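Local coordinates for putative oxidoreductase molybdopterin-binding subunit (Sulfolobus tokodaii, PDB 4ZOH), which probably catalyses a molybdenum-dependent hydroxylation as the large subunit of an oxidoreductase, binding the metal through a pterin cytosine dinucleotide, at residues D25-G30 and P238-P243; D153-Q158 and L260-A265. All blocks are in the same frame, centred on the assembly; numbering follows the deposited sequence.

Contact 1. Residues D25-G30 and P238-P243; sequences DIELPG and PLKWVP
K240 sends CG anti to its backbone N (chi1 173°) and then bends at each of the next three torsions, a curled chain that raises NZ against the backbone of I26 and the carboxylate of E27. E27, folded back at chi2 (-52°), lies across the lysine at about a right angle. NZ makes weak hydrogen bonds to I26 O at 3.0 Å and to E27 OE2 at 3.2 Å, the second part of a salt bridge, while a water accepts from NZ (2.8 Å) and donates to E27 OE1 (2.6 Å). The stronger mate of the ammonium is D24, so two acidic side chains probably share its charge. Farther along, P238 turns its ring to the loop: CG meets L28 CB at 3.6 Å and P29 O at 3.5 Å. With CG and CD gone, as in an alanine in place of P238, a gap would probably open beside L28 CB and P29 O. Loop 25-30, of the hammerhead region, runs on into strand 32-38, the parallel neighbour of 239-241, to which P238 and K240 bond by backbone; strand 170-174 adjoins 239-241 antiparallel, its L171 and Y173 touching L28, and L239 packs on helix 223-235.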
ATOM      1  N   ASP A  25       4.840   2.044  -8.438  1.00 17.82           N
ATOM      2  CA  ASP A  25       5.457   1.361  -7.310  1.00 19.28           C
ATOM      3  C   ASP A  25       4.427   1.013  -6.238  1.00 22.57           C
ATOM      4  O   ASP A  25       4.805   0.481  -5.170  1.00 18.47           O
ATOM      5  CB  ASP A  25       6.525   2.241  -6.651  1.00 18.27           C
ATOM      6  CG  ASP A  25       7.579   2.743  -7.651  1.00 18.20           C
ATOM      7  OD1 ASP A  25       7.846   2.090  -8.674  1.00 18.56           O
ATOM      8  OD2 ASP A  25       8.051   3.841  -7.392  1.00 19.91           O
ATOM      9  N   ILE A  26       3.166   1.414  -6.463  1.00 19.70           N
ATOM     10  CA  ILE A  26       2.098   1.187  -5.487  1.00 19.51           C
ATOM     11  C   ILE A  26       1.216   0.035  -5.894  1.00 21.20           C
ATOM     12  O   ILE A  26       0.886  -0.095  -7.051  1.00 21.28           O
ATOM     13  CB  ILE A  26       1.238   2.441  -5.218  1.00 18.72           C
ATOM     14  CG1 ILE A  26       2.173   3.624  -4.916  1.00 19.04           C
ATOM     15  CG2 ILE A  26       0.334   2.153  -4.019  1.00 16.86           C
ATOM     16  CD1 ILE A  26       1.481   4.965  -4.995  1.00 18.23           C
ATOM     17  N   GLU A  27       0.852  -0.792  -4.919  1.00 22.06           N
ATOM     18  CA  GLU A  27       0.019  -1.970  -5.132  1.00 27.68           C
ATOM     19  C   GLU A  27      -1.049  -2.030  -4.039  1.00 28.87           C
ATOM     20  O   GLU A  27      -0.789  -1.678  -2.904  1.00 26.61           O
ATOM     21  CB  GLU A  27       0.820  -3.305  -5.055  1.00 25.97           C
ATOM     22  CG  GLU A  27       1.788  -3.566  -6.187  1.00 29.27           C
ATOM     23  CD  GLU A  27       1.168  -3.428  -7.560  1.00 36.23           C
ATOM     24  OE1 GLU A  27      -0.045  -3.653  -7.709  1.00 30.30           O
ATOM     25  OE2 GLU A  27       1.907  -3.074  -8.512  1.00 45.21           O
ATOM     26  N   LEU A  28      -2.233  -2.523  -4.374  1.00 25.47           N
ATOM     27  CA  LEU A  28      -3.212  -2.855  -3.362  1.00 23.23           C
ATOM     28  C   LEU A  28      -3.631  -4.345  -3.559  1.00 24.51           C
ATOM     29  O   LEU A  28      -3.387  -4.930  -4.634  1.00 24.16           O
ATOM     30  CB  LEU A  28      -4.389  -1.902  -3.540  1.00 22.91           C
ATOM     31  CG  LEU A  28      -4.111  -0.496  -3.019  1.00 25.53           C
ATOM     32  CD1 LEU A  28      -5.149   0.503  -3.557  1.00 24.38           C
ATOM     33  CD2 LEU A  28      -3.900  -0.405  -1.487  1.00 22.45           C
ATOM     34  N   PRO A  29      -4.259  -4.969  -2.552  1.00 26.17           N
ATOM     35  CA  PRO A  29      -4.678  -6.404  -2.675  1.00 24.17           C
ATOM     36  C   PRO A  29      -5.652  -6.573  -3.863  1.00 22.84           C
ATOM     37  O   PRO A  29      -6.558  -5.768  -4.014  1.00 22.24           O
ATOM     38  CB  PRO A  29      -5.467  -6.650  -1.373  1.00 24.23           C
ATOM     39  CG  PRO A  29      -5.016  -5.576  -0.403  1.00 26.40           C
ATOM     40  CD  PRO A  29      -4.758  -4.364  -1.282  1.00 27.81           C
ATOM     41  N   GLY A  30      -5.449  -7.599  -4.678  1.00 21.65           N
ATOM     42  CA  GLY A  30      -6.258  -7.858  -5.865  1.00 22.42           C
ATOM     43  C   GLY A  30      -6.245  -6.834  -6.983  1.00 22.08           C
ATOM     44  O   GLY A  30      -7.147  -6.821  -7.790  1.00 23.27           O
ATOM     45  N   PRO A 238      -9.115  -2.669  -6.850  1.00 22.42           N
ATOM     46  CA  PRO A 238      -8.195  -1.648  -7.302  1.00 20.61           C
ATOM     47  C   PRO A 238      -7.753  -1.900  -8.773  1.00 21.56           C
ATOM     48  O   PRO A 238      -7.655  -3.041  -9.213  1.00 18.89           O
ATOM     49  CB  PRO A 238      -7.007  -1.813  -6.363  1.00 19.45           C
ATOM     50  CG  PRO A 238      -7.502  -2.673  -5.216  1.00 18.75           C
ATOM     51  CD  PRO A 238      -8.503  -3.583  -5.850  1.00 19.44           C
ATOM     52  N   LEU A 239      -7.554  -0.811  -9.510  1.00 18.10           N
ATOM     53  CA  LEU A 239      -7.347  -0.858 -10.942  1.00 19.27           C
ATOM     54  C   LEU A 239      -6.142   0.063 -11.184  1.00 19.75           C
ATOM     55  O   LEU A 239      -6.193   1.265 -10.837  1.00 18.48           O
ATOM     56  CB  LEU A 239      -8.577  -0.216 -11.629  1.00 19.10           C
ATOM     57  CG  LEU A 239     -10.001  -0.848 -11.438  1.00 20.89           C
ATOM     58  CD1 LEU A 239     -10.950  -0.142 -12.439  1.00 18.88           C
ATOM     59  CD2 LEU A 239     -10.065  -2.373 -11.630  1.00 17.11           C
ATOM     60  N   LYS A 240      -5.091  -0.532 -11.749  1.00 18.53           N
ATOM     61  CA  LYS A 240      -3.841   0.141 -12.098  1.00 20.44           C
ATOM     62  C   LYS A 240      -3.823   0.393 -13.601  1.00 19.79           C
ATOM     63  O   LYS A 240      -4.012  -0.533 -14.409  1.00 18.70           O
ATOM     64  CB  LYS A 240      -2.630  -0.775 -11.742  1.00 18.50           C
ATOM     65  CG  LYS A 240      -1.256  -0.285 -12.200  1.00 19.42           C
ATOM     66  CD  LYS A 240      -0.750   0.875 -11.296  1.00 20.98           C
ATOM     67  CE  LYS A 240      -0.332   0.449  -9.872  1.00 19.78           C
ATOM     68  NZ  LYS A 240       0.881  -0.463 -10.000  1.00 18.19           N
ATOM     69  N   TRP A 241      -3.581   1.639 -13.968  1.00 17.24           N
ATOM     70  CA  TRP A 241      -3.414   1.936 -15.359  1.00 17.87           C
ATOM     71  C   TRP A 241      -1.986   2.523 -15.585  1.00 19.28           C
ATOM     72  O   TRP A 241      -1.632   3.560 -14.942  1.00 17.63           O
ATOM     73  CB  TRP A 241      -4.432   3.007 -15.757  1.00 16.05           C
ATOM     74  CG  TRP A 241      -4.064   3.623 -17.120  1.00 17.70           C
ATOM     75  CD1 TRP A 241      -3.950   2.975 -18.302  1.00 17.38           C
ATOM     76  CD2 TRP A 241      -3.690   4.993 -17.387  1.00 17.23           C
ATOM     77  NE1 TRP A 241      -3.597   3.878 -19.318  1.00 16.46           N
ATOM     78  CE2 TRP A 241      -3.453   5.111 -18.774  1.00 16.65           C
ATOM     79  CE3 TRP A 241      -3.592   6.145 -16.596  1.00 17.04           C
ATOM     80  CZ2 TRP A 241      -3.068   6.351 -19.392  1.00 17.15           C
ATOM     81  CZ3 TRP A 241      -3.275   7.386 -17.222  1.00 16.37           C
ATOM     82  CH2 TRP A 241      -2.994   7.458 -18.601  1.00 15.95           C
ATOM     83  N   VAL A 242      -1.204   1.909 -16.478  1.00 19.72           N
ATOM     84  CA  VAL A 242       0.077   2.524 -16.895  1.00 19.29           C
ATOM     85  C   VAL A 242       0.222   2.361 -18.412  1.00 18.20           C
ATOM     86  O   VAL A 242       0.363   1.274 -18.879  1.00 16.98           O
ATOM     87  CB  VAL A 242       1.311   1.941 -16.185  1.00 20.38           C
ATOM     88  CG1 VAL A 242       2.601   2.664 -16.639  1.00 19.46           C
ATOM     89  CG2 VAL A 242       1.153   2.017 -14.674  1.00 18.48           C
ATOM     90  N   PRO A 243       0.182   3.458 -19.169  1.00 18.58           N
ATOM     91  CA  PRO A 243       0.380   3.392 -20.636  1.00 21.31           C
ATOM     92  C   PRO A 243       1.793   2.966 -21.010  1.00 20.26           C
ATOM     93  O   PRO A 243       2.763   3.199 -20.224  1.00 20.75           O
ATOM     94  CB  PRO A 243       0.101   4.836 -21.091  1.00 19.33           C
ATOM     95  CG  PRO A 243       0.536   5.626 -19.886  1.00 20.10           C
ATOM     96  CD  PRO A 243       0.128   4.849 -18.693  1.00 18.61           C
TER
HETATM   97  O   HOH W   1      -0.483  -2.885 -10.190  1.00 27.74           O

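Contact 2. Residues D153-Q158 and L260-A265; sequences DTLINQ and LKFEVA
Segments 153-158 and 260-265 are antiparallel strands whose axes approach to 4.8 Å, with 144° between their N-to-C directions; D153/F262 and L155/L260 are hydrogen-bonded pairs and T154/K261 the non-hydrogen-bonded pair between them. F262 N gives D153 O a nearly straight bond of 3.0 Å (173° at the hydrogen), whereas the return bond from D153 N to F262 O is weak. L155 and L260 exchange both of theirs, and L260 O also receives a CA-H contact from T154 CA at 3.3 Å. On the face carrying D153, L155, L260 and F262, the phenylalanine dominates. Its CG sits between the backbone N and the carbonyl carbon (chi1 79°), which swings the ring back over the neighbouring strand, where D153 N lies above one face toward the rim. The D153 CB methylene touches CE2 of that ring at 3.7 Å, and L155 CG comes to the same CE2 obliquely, also at 3.7 Å. In the five-stranded mixed sheet of the molybdopterin-binding region, strand 149-161 is an outermost strand within the chain and 254-266 its inner neighbour. Helix 336-353 covers the F262 face, F342 resting on L155. The D153 carboxylate turns away from F262: OD2 takes the peptide N-H of T154 on its anti side at 2.7 Å, and OD1 forms a salt bridge with R693, fixing the group at both oxygens. On the other face, T154 and K261 run side by side, pointing the same way. T154 OG1 lies 3.2 Å from K261 CD, alongside the aliphatic part of a lysine whose bent chain carries NZ on to a salt bridge with E112.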
ATOM      1  N   ASP A 153       6.992  37.719 -43.131  1.00 32.45           N
ATOM      2  CA  ASP A 153       7.258  36.291 -43.321  1.00 31.55           C
ATOM      3  C   ASP A 153       6.284  35.458 -42.443  1.00 31.06           C
ATOM      4  O   ASP A 153       5.451  35.997 -41.737  1.00 25.51           O
ATOM      5  CB  ASP A 153       8.738  35.962 -42.948  1.00 34.52           C
ATOM      6  CG  ASP A 153       9.310  34.882 -43.790  1.00 36.68           C
ATOM      7  OD1 ASP A 153      10.516  34.954 -44.091  1.00 43.25           O
ATOM      8  OD2 ASP A 153       8.564  33.977 -44.216  1.00 37.91           O
ATOM      9  N   THR A 154       6.387  34.143 -42.553  1.00 28.13           N
ATOM     10  CA  THR A 154       5.623  33.239 -41.707  1.00 32.70           C
ATOM     11  C   THR A 154       6.595  32.411 -40.827  1.00 28.04           C
ATOM     12  O   THR A 154       7.446  31.714 -41.352  1.00 31.10           O
ATOM     13  CB  THR A 154       4.714  32.375 -42.606  1.00 32.33           C
ATOM     14  OG1 THR A 154       3.704  33.252 -43.143  1.00 32.39           O
ATOM     15  CG2 THR A 154       4.067  31.227 -41.839  1.00 27.70           C
ATOM     16  N   LEU A 155       6.460  32.534 -39.514  1.00 27.60           N
ATOM     17  CA  LEU A 155       7.304  31.793 -38.565  1.00 27.63           C
ATOM     18  C   LEU A 155       6.500  30.674 -37.954  1.00 28.31           C
ATOM     19  O   LEU A 155       5.377  30.895 -37.535  1.00 29.35           O
ATOM     20  CB  LEU A 155       7.792  32.721 -37.446  1.00 26.09           C
ATOM     21  CG  LEU A 155       8.504  34.011 -37.805  1.00 28.19           C
ATOM     22  CD1 LEU A 155       8.852  34.789 -36.543  1.00 28.85           C
ATOM     23  CD2 LEU A 155       9.703  33.681 -38.694  1.00 25.33           C
ATOM     24  N   ILE A 156       7.098  29.492 -37.888  1.00 26.63           N
ATOM     25  CA  ILE A 156       6.530  28.362 -37.285  1.00 23.63           C
ATOM     26  C   ILE A 156       7.228  28.007 -35.944  1.00 27.71           C
ATOM     27  O   ILE A 156       8.481  27.979 -35.841  1.00 26.70           O
ATOM     28  CB  ILE A 156       6.624  27.183 -38.222  1.00 26.44           C
ATOM     29  CG1 ILE A 156       5.917  27.539 -39.539  1.00 29.52           C
ATOM     30  CG2 ILE A 156       6.116  25.911 -37.507  1.00 24.37           C
ATOM     31  CD1 ILE A 156       5.651  26.358 -40.455  1.00 32.93           C
ATOM     32  N   ASN A 157       6.392  27.696 -34.946  1.00 24.32           N
ATOM     33  CA  ASN A 157       6.804  27.133 -33.691  1.00 23.25           C
ATOM     34  C   ASN A 157       6.147  25.790 -33.653  1.00 23.22           C
ATOM     35  O   ASN A 157       4.925  25.683 -33.448  1.00 24.91           O
ATOM     36  CB  ASN A 157       6.402  28.115 -32.582  1.00 21.73           C
ATOM     37  CG  ASN A 157       7.029  27.772 -31.217  1.00 26.94           C
ATOM     38  OD1 ASN A 157       6.669  26.744 -30.604  1.00 21.99           O
ATOM     39  ND2 ASN A 157       7.900  28.692 -30.678  1.00 21.35           N
ATOM     40  N   GLN A 158       6.927  24.761 -33.932  1.00 22.32           N
ATOM     41  CA  GLN A 158       6.358  23.467 -34.281  1.00 21.01           C
ATOM     42  C   GLN A 158       5.782  22.738 -33.064  1.00 23.16           C
ATOM     43  O   GLN A 158       6.079  23.089 -31.910  1.00 24.05           O
ATOM     44  CB  GLN A 158       7.396  22.573 -34.976  1.00 21.02           C
ATOM     45  CG  GLN A 158       8.407  21.798 -34.081  1.00 19.86           C
ATOM     46  CD  GLN A 158       9.477  22.634 -33.335  1.00 22.23           C
ATOM     47  OE1 GLN A 158       9.314  23.809 -33.021  1.00 20.31           O
ATOM     48  NE2 GLN A 158      10.585  21.966 -32.997  1.00 22.45           N
ATOM     49  N   LEU A 260       2.895  32.175 -36.874  1.00 26.41           N
ATOM     50  CA  LEU A 260       2.646  33.632 -37.015  1.00 30.12           C
ATOM     51  C   LEU A 260       2.942  34.121 -38.430  1.00 31.81           C
ATOM     52  O   LEU A 260       4.091  33.977 -38.908  1.00 29.96           O
ATOM     53  CB  LEU A 260       3.426  34.462 -35.996  1.00 29.99           C
ATOM     54  CG  LEU A 260       3.092  35.933 -36.020  1.00 29.98           C
ATOM     55  CD1 LEU A 260       1.705  36.179 -35.438  1.00 28.41           C
ATOM     56  CD2 LEU A 260       4.133  36.673 -35.182  1.00 30.04           C
ATOM     57  N   LYS A 261       1.889  34.621 -39.117  1.00 33.19           N
ATOM     58  CA  LYS A 261       2.005  35.392 -40.392  1.00 32.76           C
ATOM     59  C   LYS A 261       2.175  36.802 -39.885  1.00 31.53           C
ATOM     60  O   LYS A 261       1.266  37.337 -39.204  1.00 29.43           O
ATOM     61  CB  LYS A 261       0.730  35.325 -41.242  1.00 33.95           C
ATOM     62  CG  LYS A 261       0.053  33.945 -41.370  1.00 47.69           C
ATOM     63  CD  LYS A 261       0.567  33.114 -42.550  1.00 54.30           C
ATOM     64  CE  LYS A 261      -0.311  31.913 -42.895  1.00 59.54           C
ATOM     65  NZ  LYS A 261      -1.593  32.342 -43.536  1.00 60.59           N
ATOM     66  N   PHE A 262       3.351  37.401 -40.124  1.00 30.52           N
ATOM     67  CA  PHE A 262       3.637  38.717 -39.480  1.00 29.73           C
ATOM     68  C   PHE A 262       4.017  39.761 -40.524  1.00 25.70           C
ATOM     69  O   PHE A 262       4.466  39.430 -41.608  1.00 26.27           O
ATOM     70  CB  PHE A 262       4.713  38.621 -38.352  1.00 32.58           C
ATOM     71  CG  PHE A 262       6.142  38.554 -38.868  1.00 33.90           C
ATOM     72  CD1 PHE A 262       6.848  39.731 -39.216  1.00 33.98           C
ATOM     73  CD2 PHE A 262       6.765  37.332 -39.053  1.00 35.61           C
ATOM     74  CE1 PHE A 262       8.131  39.665 -39.752  1.00 33.31           C
ATOM     75  CE2 PHE A 262       8.056  37.258 -39.550  1.00 36.55           C
ATOM     76  CZ  PHE A 262       8.747  38.430 -39.887  1.00 37.17           C
ATOM     77  N   GLU A 263       3.882  41.027 -40.169  1.00 28.25           N
ATOM     78  CA  GLU A 263       4.496  42.055 -40.948  1.00 26.27           C
ATOM     79  C   GLU A 263       4.983  43.031 -39.929  1.00 26.90           C
ATOM     80  O   GLU A 263       4.239  43.409 -39.028  1.00 26.63           O
ATOM     81  CB  GLU A 263       3.488  42.683 -41.951  1.00 34.83           C
ATOM     82  CG  GLU A 263       3.765  44.144 -42.345  1.00 40.60           C
ATOM     83  CD  GLU A 263       2.857  44.678 -43.464  1.00 53.11           C
ATOM     84  OE1 GLU A 263       3.380  45.367 -44.400  1.00 53.38           O
ATOM     85  OE2 GLU A 263       1.631  44.403 -43.427  1.00 50.71           O
ATOM     86  N   VAL A 264       6.247  43.469 -40.061  1.00 27.71           N
ATOM     87  CA  VAL A 264       6.750  44.372 -39.015  1.00 28.52           C
ATOM     88  C   VAL A 264       7.049  45.718 -39.679  1.00 29.57           C
ATOM     89  O   VAL A 264       7.565  45.780 -40.806  1.00 27.24           O
ATOM     90  CB  VAL A 264       7.964  43.735 -38.206  1.00 23.91           C
ATOM     91  CG1 VAL A 264       9.117  43.374 -39.119  1.00 21.25           C
ATOM     92  CG2 VAL A 264       8.452  44.605 -37.076  1.00 21.99           C
ATOM     93  N   ALA A 265       6.745  46.764 -38.928  1.00 33.94           N
ATOM     94  CA  ALA A 265       7.013  48.102 -39.332  1.00 36.22           C
ATOM     95  C   ALA A 265       8.197  48.684 -38.566  1.00 38.97           C
ATOM     96  O   ALA A 265       8.185  48.872 -37.322  1.00 36.55           O
ATOM     97  CB  ALA A 265       5.770  48.972 -39.140  1.00 35.50           C
TER

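How the contacts relate
Both contacts are partly buried, but they hold different kinds of element. Contact 1 fastens an irregular loop, whose E27 is exposed, to the start of a short strand in the seven-stranded sheet; contact 2 joins two long regular strands of the five-stranded sheet. Charge and a water act across contact 1, with a proline ring as its apolar share, whereas main-chain bonds and a phenylalanine carry contact 2, whose salt bridges lead outside the pair. D25 and P29 of contact 1 also meet other chains of the assembly, while none touches contact 2. The two lie on opposite sides of the chain's centre, their centres 47 Å apart, and their segments alternate along the sequence.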